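Local coordinates for protein deoxyribodipyrimidine photo-lyase (Oryza sativa Japonica Group, PDB 3UMV) that repairs UV-damaged DNA in rice by using light and an FAD cofactor to split cyclobutane pyrimidine dimers back into separate pyrimidines, at residues L83-R88 and D427-S432; E232-P237 and N421-I426. One frame throughout, in Å; residues are numbered along the deposited sequence.

Contact 1. Residues L83-R88 and D427-S432; sequences LSARRR and DGRDPS. With FAD (flavin-adenine dinucleotide), chain I.
The flavin-binding turn of the photolyase, which includes R429, meets the loop of L83 and A85 ahead of helix 87-106. The long side chain of R429 carries the contact. CD of R429 lies 3.2 Å from L83 O, and CG of R429 is 3.7 Å from L83 CB, the two side chains running past each other in opposite directions. CG stands beside the backbone N (chi1 -63°), and a bend at chi3 swings the guanidinium toward A85, whose CB sits over one face, 3.6 Å from R429 NH1 and set off toward the rim. The polar end is bound by the same loop, since NH1 donates to the carbonyl of L82. On the flavin side, FAD N3 donates to D427 O at 2.7 Å with an N-H...O angle of 161°, and the CA of G428 comes within 3.2 Å of FAD O4. The D427 carboxylate is turned back over the pyrimidine ring, with OD1 3.3 Å from FAD N3, while its OD2 is held by R396 and S285. Further on, D430 caps helix 431-442: its OD1 accepts from S432 N at 2.9 Å through the anti lone pair, and S432 OG then comes 3.3 Å from FAD C2A of the adenine. A leucine in place of R429 would probably leave the L82 carbonyl without its donor and A85 CB without its flat partner, so that this tie between turn and loop is likely to weaken. The evidence thus separates two roles within one turn: main-chain oxygen of D427 reads the flavin N-H, whereas on the alpha/beta side the NH1 bond to L82 O orients the guanidinium and A85 CB packs on one face of it.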
loop_
_atom_site.group_PDB
_atom_site.type_symbol
_atom_site.label_atom_id
_atom_site.label_comp_id
_atom_site.label_asym_id
_atom_site.label_seq_id
_atom_site.Cartn_x
_atom_site.Cartn_y
_atom_site.Cartn_z
ATOM N N LEU A 83 9.277 4.499 -7.107
ATOM C CA LEU A 83 8.461 3.884 -8.154
ATOM C C LEU A 83 7.741 4.917 -9.025
ATOM O O LEU A 83 6.587 4.728 -9.409
ATOM C CB LEU A 83 7.470 2.877 -7.547
ATOM C CG LEU A 83 8.139 1.616 -6.972
ATOM C CD1 LEU A 83 7.204 0.826 -6.076
ATOM C CD2 LEU A 83 8.724 0.732 -8.088
ATOM N N SER A 84 8.439 6.004 -9.335
ATOM C CA SER A 84 7.917 7.043 -10.221
ATOM C C SER A 84 6.631 7.714 -9.719
ATOM O O SER A 84 5.741 8.034 -10.512
ATOM C CB SER A 84 7.715 6.495 -11.639
ATOM O OG SER A 84 8.917 5.932 -12.137
ATOM N N ALA A 85 6.545 7.942 -8.411
ATOM C CA ALA A 85 5.459 8.735 -7.857
ATOM C C ALA A 85 5.295 10.026 -8.658
ATOM O O ALA A 85 6.281 10.641 -9.081
ATOM C CB ALA A 85 5.728 9.049 -6.393
ATOM N N ARG A 86 4.041 10.409 -8.869
ATOM C CA ARG A 86 3.690 11.614 -9.606
ATOM C C ARG A 86 3.162 12.640 -8.612
ATOM O O ARG A 86 3.053 12.355 -7.422
ATOM C CB ARG A 86 2.609 11.319 -10.651
ATOM C CG ARG A 86 2.852 10.113 -11.562
ATOM C CD ARG A 86 4.218 10.146 -12.200
ATOM N NE ARG A 86 4.251 9.454 -13.494
ATOM C CZ ARG A 86 4.209 8.130 -13.652
ATOM N NH1 ARG A 86 4.107 7.333 -12.602
ATOM N NH2 ARG A 86 4.264 7.599 -14.868
ATOM N N ARG A 87 2.811 13.824 -9.106
ATOM C CA ARG A 87 2.301 14.891 -8.245
ATOM C C ARG A 87 1.224 14.394 -7.295
ATOM O O ARG A 87 1.259 14.693 -6.102
ATOM C CB ARG A 87 1.735 16.038 -9.086
ATOM C CG ARG A 87 0.886 17.007 -8.293
ATOM C CD ARG A 87 0.434 18.199 -9.151
ATOM N NE ARG A 87 1.556 18.981 -9.651
ATOM C CZ ARG A 87 2.067 20.038 -9.016
ATOM N NH1 ARG A 87 1.551 20.429 -7.856
ATOM N NH2 ARG A 87 3.095 20.696 -9.530
ATOM N N ARG A 88 0.259 13.659 -7.846
ATOM C CA ARG A 88 -0.866 13.105 -7.095
ATOM C C ARG A 88 -0.434 12.356 -5.849
ATOM O O ARG A 88 -0.989 12.566 -4.773
ATOM C CB ARG A 88 -1.682 12.158 -7.984
ATOM C CG ARG A 88 -2.795 11.395 -7.251
ATOM C CD ARG A 88 -3.751 10.700 -8.231
ATOM N NE ARG A 88 -4.544 11.675 -8.976
ATOM C CZ ARG A 88 -5.268 11.405 -10.056
ATOM N NH1 ARG A 88 -5.326 10.183 -10.549
ATOM N NH2 ARG A 88 -5.945 12.378 -10.648
ATOM N N ASP A 427 -3.599 4.751 -4.389
ATOM C CA ASP A 427 -3.210 3.598 -3.584
ATOM C C ASP A 427 -2.217 2.668 -4.304
ATOM O O ASP A 427 -1.936 1.552 -3.848
ATOM C CB ASP A 427 -4.473 2.840 -3.089
ATOM C CG ASP A 427 -5.364 2.343 -4.234
ATOM O OD1 ASP A 427 -4.888 2.216 -5.379
ATOM O OD2 ASP A 427 -6.557 2.067 -3.984
ATOM N N GLY A 428 -1.663 3.160 -5.413
ATOM C CA GLY A 428 -0.810 2.370 -6.287
ATOM C C GLY A 428 0.630 2.291 -5.818
ATOM O O GLY A 428 0.956 2.782 -4.737
ATOM N N ARG A 429 1.490 1.674 -6.627
ATOM C CA ARG A 429 2.881 1.423 -6.234
ATOM C C ARG A 429 2.873 0.670 -4.903
ATOM O O ARG A 429 3.492 1.085 -3.921
ATOM C CB ARG A 429 3.678 2.743 -6.145
ATOM C CG ARG A 429 3.812 3.508 -7.478
ATOM C CD ARG A 429 4.191 4.987 -7.253
ATOM N NE ARG A 429 3.385 5.569 -6.182
ATOM C CZ ARG A 429 3.872 5.979 -5.009
ATOM N NH1 ARG A 429 5.185 5.929 -4.759
ATOM N NH2 ARG A 429 3.044 6.457 -4.086
ATOM N N ASP A 430 2.170 -0.463 -4.909
ATOM C CA ASP A 430 1.784 -1.178 -3.705
ATOM C C ASP A 430 1.784 -2.665 -4.024
ATOM O O ASP A 430 1.379 -3.058 -5.103
ATOM C CB ASP A 430 0.348 -0.765 -3.322
ATOM C CG ASP A 430 -0.049 -1.229 -1.921
ATOM O OD1 ASP A 430 -0.486 -2.391 -1.762
ATOM O OD2 ASP A 430 0.084 -0.425 -0.974
ATOM N N PRO A 431 2.196 -3.502 -3.071
ATOM C CA PRO A 431 2.098 -4.945 -3.305
ATOM C C PRO A 431 0.726 -5.361 -3.862
ATOM O O PRO A 431 0.630 -6.206 -4.752
ATOM C CB PRO A 431 2.328 -5.525 -1.911
ATOM C CG PRO A 431 3.237 -4.503 -1.260
ATOM C CD PRO A 431 2.710 -3.187 -1.725
ATOM N N SER A 432 -0.336 -4.769 -3.332
ATOM C CA SER A 432 -1.678 -5.101 -3.788
ATOM C C SER A 432 -1.986 -4.638 -5.204
ATOM O O SER A 432 -2.884 -5.167 -5.831
ATOM C CB SER A 432 -2.741 -4.557 -2.831
ATOM O OG SER A 432 -2.612 -5.130 -1.535
HETATM P PA FAD I . -12.603 -2.032 0.259
HETATM O O1A FAD I . -13.510 -2.951 -0.502
HETATM O O2A FAD I . -13.299 -1.166 1.272
HETATM O O5B FAD I . -11.459 -2.917 0.943
HETATM C C5B FAD I . -10.879 -2.566 2.181
HETATM C C4B FAD I . -9.385 -2.906 2.171
HETATM O O4B FAD I . -9.155 -4.283 1.916
HETATM C C3B FAD I . -8.649 -2.184 1.059
HETATM O O3B FAD I . -8.300 -0.873 1.435
HETATM C C2B FAD I . -7.436 -3.053 0.901
HETATM O O2B FAD I . -6.538 -2.810 1.968
HETATM C C1B FAD I . -8.009 -4.432 1.107
HETATM N N9A FAD I . -8.363 -5.053 -0.180
HETATM C C8A FAD I . -9.578 -5.041 -0.813
HETATM N N7A FAD I . -9.450 -5.744 -1.962
HETATM C C5A FAD I . -8.166 -6.188 -2.073
HETATM C C6A FAD I . -7.469 -6.948 -3.020
HETATM N N6A FAD I . -8.077 -7.498 -4.071
HETATM N N1A FAD I . -6.137 -7.236 -2.822
HETATM C C2A FAD I . -5.498 -6.786 -1.690
HETATM N N3A FAD I . -6.182 -6.035 -0.760
HETATM C C4A FAD I . -7.491 -5.757 -0.947
HETATM N N1 FAD I . -5.168 -2.225 -4.082
HETATM C C2 FAD I . -4.321 -1.276 -3.588
HETATM O O2 FAD I . -4.334 -1.076 -2.373
HETATM N N3 FAD I . -3.465 -0.590 -4.432
HETATM C C4 FAD I . -3.467 -0.842 -5.792
HETATM O O4 FAD I . -2.705 -0.224 -6.543
HETATM C C4X FAD I . -4.325 -1.819 -6.283
HETATM N N5 FAD I . -4.385 -2.107 -7.627
HETATM C C5X FAD I . -5.230 -3.095 -8.094
HETATM C C6 FAD I . -5.259 -3.404 -9.460
HETATM C C7 FAD I . -6.118 -4.399 -9.937
HETATM C C7M FAD I . -6.120 -4.722 -11.408
HETATM C C8 FAD I . -6.950 -5.073 -9.038
HETATM C C8M FAD I . -7.894 -6.147 -9.490
HETATM C C9 FAD I . -6.920 -4.749 -7.692
HETATM C C9A FAD I . -6.065 -3.770 -7.222
HETATM N N10 FAD I . -6.045 -3.453 -5.879
HETATM C C10 FAD I . -5.172 -2.492 -5.428
HETATM C "C1'" FAD I . -6.943 -4.158 -4.872
HETATM C "C2'" FAD I . -8.323 -3.462 -4.649
HETATM O "O2'" FAD I . -9.015 -3.122 -5.857
HETATM C "C3'" FAD I . -8.251 -2.193 -3.779
HETATM O "O3'" FAD I . -7.538 -2.479 -2.605
HETATM C "C4'" FAD I . -9.626 -1.648 -3.387
HETATM O "O4'" FAD I . -10.370 -1.344 -4.552
HETATM C "C5'" FAD I . -9.416 -0.410 -2.517
HETATM O "O5'" FAD I . -10.574 0.357 -2.289
HETATM P P FAD I . -11.226 0.373 -0.823
HETATM O O1P FAD I . -10.180 0.690 0.228
HETATM O O2P FAD I . -12.381 1.339 -0.805
HETATM O O3P FAD I . -11.745 -1.154 -0.810
#

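Contact 2. Residues E232-P237 and N421-I426; sequences EAENVP and NDKYEI. With FAD (flavin-adenine dinucleotide), chain I.
K423 NZ is gripped from several directions: it forms a salt bridge with E234 OE2 at 2.9 Å, donates to a water at 2.9 Å, and is also bound by E369 and Y419. E234 OE2 is met on its syn side, with the amine 23° out of the carboxylate plane. The water donates to E234 OE1 at 2.8 Å, and that oxygen also pairs with R86, so the carboxylate is probably kept ionised between two cations. Both chains are stretched out and cross at about a right angle; K423 CG is anti to the backbone N (chi1 176°), which sends the amine to the glutamate. V236 sits in the angle between K423 and Y424: its CG2 lies 4.1 Å from K423 CG, and its CG1 approaches Y424 CD2 obliquely at 3.9 Å. K423 CG sits over the centre of one face of the Y424 ring, while Y424 OH is hydrogen-bonded to E369. Three residues before Y424, N421 donates from ND2 to FAD O4 at 2.9 Å, nearly straight at 167°, and to D422 OD1 at 3.3 Å within its amide plane, two bonds that fix the amide's rotation. N421 OD1 lies 3.0 Å from FAD N5; an asparagine facing N5 is found in other photolyases. The final turn of helix 410-424 therefore lies between the cofactor and the loop after helix 222-231. Y424 packs on helix 376-388, V236 of the loop on helix 87-106, and I426, past the helix end, on helix 285-290.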
loop_
_atom_site.group_PDB
_atom_site.type_symbol
_atom_site.label_atom_id
_atom_site.label_comp_id
_atom_site.label_asym_id
_atom_site.label_seq_id
_atom_site.Cartn_x
_atom_site.Cartn_y
_atom_site.Cartn_z
ATOM N N GLU A 232 8.577 18.833 -9.831
ATOM C CA GLU A 232 9.581 17.952 -10.423
ATOM C C GLU A 232 8.974 16.656 -10.946
ATOM O O GLU A 232 9.634 15.899 -11.655
ATOM C CB GLU A 232 10.654 17.597 -9.402
ATOM C CG GLU A 232 11.631 18.707 -9.106
ATOM C CD GLU A 232 12.608 18.312 -8.020
ATOM O OE1 GLU A 232 12.656 17.107 -7.694
ATOM O OE2 GLU A 232 13.321 19.194 -7.491
ATOM N N ALA A 233 7.726 16.389 -10.571
ATOM C CA ALA A 233 7.059 15.161 -10.980
ATOM C C ALA A 233 6.004 15.417 -12.054
ATOM O O ALA A 233 5.590 16.552 -12.285
ATOM C CB ALA A 233 6.432 14.469 -9.768
ATOM N N GLU A 234 5.573 14.359 -12.721
ATOM C CA GLU A 234 4.579 14.517 -13.756
ATOM C C GLU A 234 3.282 15.049 -13.155
ATOM O O GLU A 234 2.905 14.701 -12.034
ATOM C CB GLU A 234 4.356 13.199 -14.490
ATOM C CG GLU A 234 3.893 13.377 -15.909
ATOM C CD GLU A 234 3.575 12.058 -16.583
ATOM O OE1 GLU A 234 4.245 11.050 -16.261
ATOM O OE2 GLU A 234 2.651 12.037 -17.432
ATOM N N ASN A 235 2.597 15.896 -13.909
ATOM C CA ASN A 235 1.436 16.597 -13.378
ATOM C C ASN A 235 0.116 15.820 -13.377
ATOM O O ASN A 235 -0.863 16.265 -13.975
ATOM C CB ASN A 235 1.271 17.943 -14.101
ATOM C CG ASN A 235 0.175 18.798 -13.500
ATOM O OD1 ASN A 235 -0.288 18.545 -12.388
ATOM N ND2 ASN A 235 -0.245 19.819 -14.234
ATOM N N VAL A 236 0.082 14.665 -12.703
ATOM C CA VAL A 236 -1.177 14.018 -12.383
ATOM C C VAL A 236 -1.738 14.716 -11.145
ATOM O O VAL A 236 -1.104 14.715 -10.091
ATOM C CB VAL A 236 -0.963 12.511 -12.089
ATOM C CG1 VAL A 236 -2.283 11.847 -11.782
ATOM C CG2 VAL A 236 -0.282 11.836 -13.263
ATOM N N PRO A 237 -2.919 15.337 -11.269
ATOM C CA PRO A 237 -3.416 16.244 -10.226
ATOM C C PRO A 237 -3.719 15.555 -8.903
ATOM O O PRO A 237 -4.143 14.392 -8.874
ATOM C CB PRO A 237 -4.721 16.783 -10.816
ATOM C CG PRO A 237 -4.649 16.499 -12.265
ATOM C CD PRO A 237 -3.847 15.250 -12.406
ATOM N N ASN A 421 -1.786 1.791 -13.428
ATOM C CA ASN A 421 -2.171 1.695 -12.027
ATOM C C ASN A 421 -1.254 2.549 -11.141
ATOM O O ASN A 421 -1.703 3.330 -10.304
ATOM C CB ASN A 421 -2.132 0.220 -11.616
ATOM C CG ASN A 421 -2.570 -0.007 -10.177
ATOM O OD1 ASN A 421 -3.748 -0.252 -9.913
ATOM N ND2 ASN A 421 -1.621 0.074 -9.243
ATOM N N ASP A 422 0.044 2.401 -11.343
ATOM C CA ASP A 422 1.022 3.150 -10.560
ATOM C C ASP A 422 1.028 4.644 -10.888
ATOM O O ASP A 422 1.320 5.466 -10.028
ATOM C CB ASP A 422 2.408 2.536 -10.759
ATOM C CG ASP A 422 2.572 1.202 -10.027
ATOM O OD1 ASP A 422 1.590 0.673 -9.443
ATOM O OD2 ASP A 422 3.707 0.698 -9.998
ATOM N N LYS A 423 0.706 5.002 -12.132
ATOM C CA LYS A 423 0.670 6.407 -12.503
ATOM C C LYS A 423 -0.502 7.160 -11.861
ATOM O O LYS A 423 -0.330 8.261 -11.354
ATOM C CB LYS A 423 0.616 6.558 -14.028
ATOM C CG LYS A 423 0.470 7.976 -14.509
ATOM C CD LYS A 423 0.748 8.053 -16.000
ATOM C CE LYS A 423 0.893 9.496 -16.452
ATOM N NZ LYS A 423 1.219 9.600 -17.912
ATOM N N TYR A 424 -1.685 6.554 -11.901
ATOM C CA TYR A 424 -2.926 7.247 -11.577
ATOM C C TYR A 424 -3.554 6.946 -10.216
ATOM O O TYR A 424 -4.243 7.805 -9.646
ATOM C CB TYR A 424 -3.956 6.972 -12.685
ATOM C CG TYR A 424 -3.594 7.664 -13.990
ATOM C CD1 TYR A 424 -3.143 6.948 -15.093
ATOM C CD2 TYR A 424 -3.680 9.035 -14.096
ATOM C CE1 TYR A 424 -2.822 7.597 -16.292
ATOM C CE2 TYR A 424 -3.359 9.688 -15.282
ATOM C CZ TYR A 424 -2.923 8.965 -16.363
ATOM O OH TYR A 424 -2.609 9.624 -17.529
ATOM N N GLU A 425 -3.376 5.730 -9.706
ATOM C CA GLU A 425 -4.039 5.366 -8.456
ATOM C C GLU A 425 -3.367 6.007 -7.239
ATOM O O GLU A 425 -2.144 6.035 -7.116
ATOM C CB GLU A 425 -4.110 3.844 -8.275
ATOM C CG GLU A 425 -4.834 3.093 -9.355
ATOM C CD GLU A 425 -6.354 3.102 -9.207
ATOM O OE1 GLU A 425 -7.009 2.264 -9.851
ATOM O OE2 GLU A 425 -6.891 3.928 -8.445
ATOM N N ILE A 426 -4.183 6.522 -6.332
ATOM C CA ILE A 426 -3.664 7.077 -5.093
ATOM C C ILE A 426 -3.117 5.974 -4.188
ATOM O O ILE A 426 -2.239 6.220 -3.371
ATOM C CB ILE A 426 -4.738 7.921 -4.373
ATOM C CG1 ILE A 426 -4.108 8.691 -3.207
ATOM C CG2 ILE A 426 -5.931 7.058 -3.943
ATOM C CD1 ILE A 426 -2.964 9.558 -3.632
HETATM P PA FAD I . -12.603 -2.032 0.259
HETATM O O1A FAD I . -13.510 -2.951 -0.502
HETATM O O2A FAD I . -13.299 -1.166 1.272
HETATM O O5B FAD I . -11.459 -2.917 0.943
HETATM C C5B FAD I . -10.879 -2.566 2.181
HETATM C C4B FAD I . -9.385 -2.906 2.171
HETATM O O4B FAD I . -9.155 -4.283 1.916
HETATM C C3B FAD I . -8.649 -2.184 1.059
HETATM O O3B FAD I . -8.300 -0.873 1.435
HETATM C C2B FAD I . -7.436 -3.053 0.901
HETATM O O2B FAD I . -6.538 -2.810 1.968
HETATM C C1B FAD I . -8.009 -4.432 1.107
HETATM N N9A FAD I . -8.363 -5.053 -0.180
HETATM C C8A FAD I . -9.578 -5.041 -0.813
HETATM N N7A FAD I . -9.450 -5.744 -1.962
HETATM C C5A FAD I . -8.166 -6.188 -2.073
HETATM C C6A FAD I . -7.469 -6.948 -3.020
HETATM N N6A FAD I . -8.077 -7.498 -4.071
HETATM N N1A FAD I . -6.137 -7.236 -2.822
HETATM C C2A FAD I . -5.498 -6.786 -1.690
HETATM N N3A FAD I . -6.182 -6.035 -0.760
HETATM C C4A FAD I . -7.491 -5.757 -0.947
HETATM N N1 FAD I . -5.168 -2.225 -4.082
HETATM C C2 FAD I . -4.321 -1.276 -3.588
HETATM O O2 FAD I . -4.334 -1.076 -2.373
HETATM N N3 FAD I . -3.465 -0.590 -4.432
HETATM C C4 FAD I . -3.467 -0.842 -5.792
HETATM O O4 FAD I . -2.705 -0.224 -6.543
HETATM C C4X FAD I . -4.325 -1.819 -6.283
HETATM N N5 FAD I . -4.385 -2.107 -7.627
HETATM C C5X FAD I . -5.230 -3.095 -8.094
HETATM C C6 FAD I . -5.259 -3.404 -9.460
HETATM C C7 FAD I . -6.118 -4.399 -9.937
HETATM C C7M FAD I . -6.120 -4.722 -11.408
HETATM C C8 FAD I . -6.950 -5.073 -9.038
HETATM C C8M FAD I . -7.894 -6.147 -9.490
HETATM C C9 FAD I . -6.920 -4.749 -7.692
HETATM C C9A FAD I . -6.065 -3.770 -7.222
HETATM N N10 FAD I . -6.045 -3.453 -5.879
HETATM C C10 FAD I . -5.172 -2.492 -5.428
HETATM C "C1'" FAD I . -6.943 -4.158 -4.872
HETATM C "C2'" FAD I . -8.323 -3.462 -4.649
HETATM O "O2'" FAD I . -9.015 -3.122 -5.857
HETATM C "C3'" FAD I . -8.251 -2.193 -3.779
HETATM O "O3'" FAD I . -7.538 -2.479 -2.605
HETATM C "C4'" FAD I . -9.626 -1.648 -3.387
HETATM O "O4'" FAD I . -10.370 -1.344 -4.552
HETATM C "C5'" FAD I . -9.416 -0.410 -2.517
HETATM O "O5'" FAD I . -10.574 0.357 -2.289
HETATM P P FAD I . -11.226 0.373 -0.823
HETATM O O1P FAD I . -10.180 0.690 0.228
HETATM O O2P FAD I . -12.381 1.339 -0.805
HETATM O O3P FAD I . -11.745 -1.154 -0.810
HETATM O O HOH W 1 3.944 8.654 -17.703
#

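Contacts 1 and 2 have centres about 8 Å apart and share one run of chain, 421-432, which leaves helix 410-424 and enters helix 431-442. In sequence order the segments are 83-88, 232-237, 421-426 and 427-432, so both segments of contact 2 fall between the two segments of contact 1 in the chain. R88 joins them: its NE is 2.7 Å from P237 O and its NH1 2.8 Å from Y424 O, both probable hydrogen bonds. Both contacts reach FAD, through N421 and D427. The N-terminal alpha/beta region and the 232-237 loop thus meet the connection between helices 410-424 and 431-442 beside the flavin, joining the N-terminal alpha/beta domain to the helical FAD-binding domain.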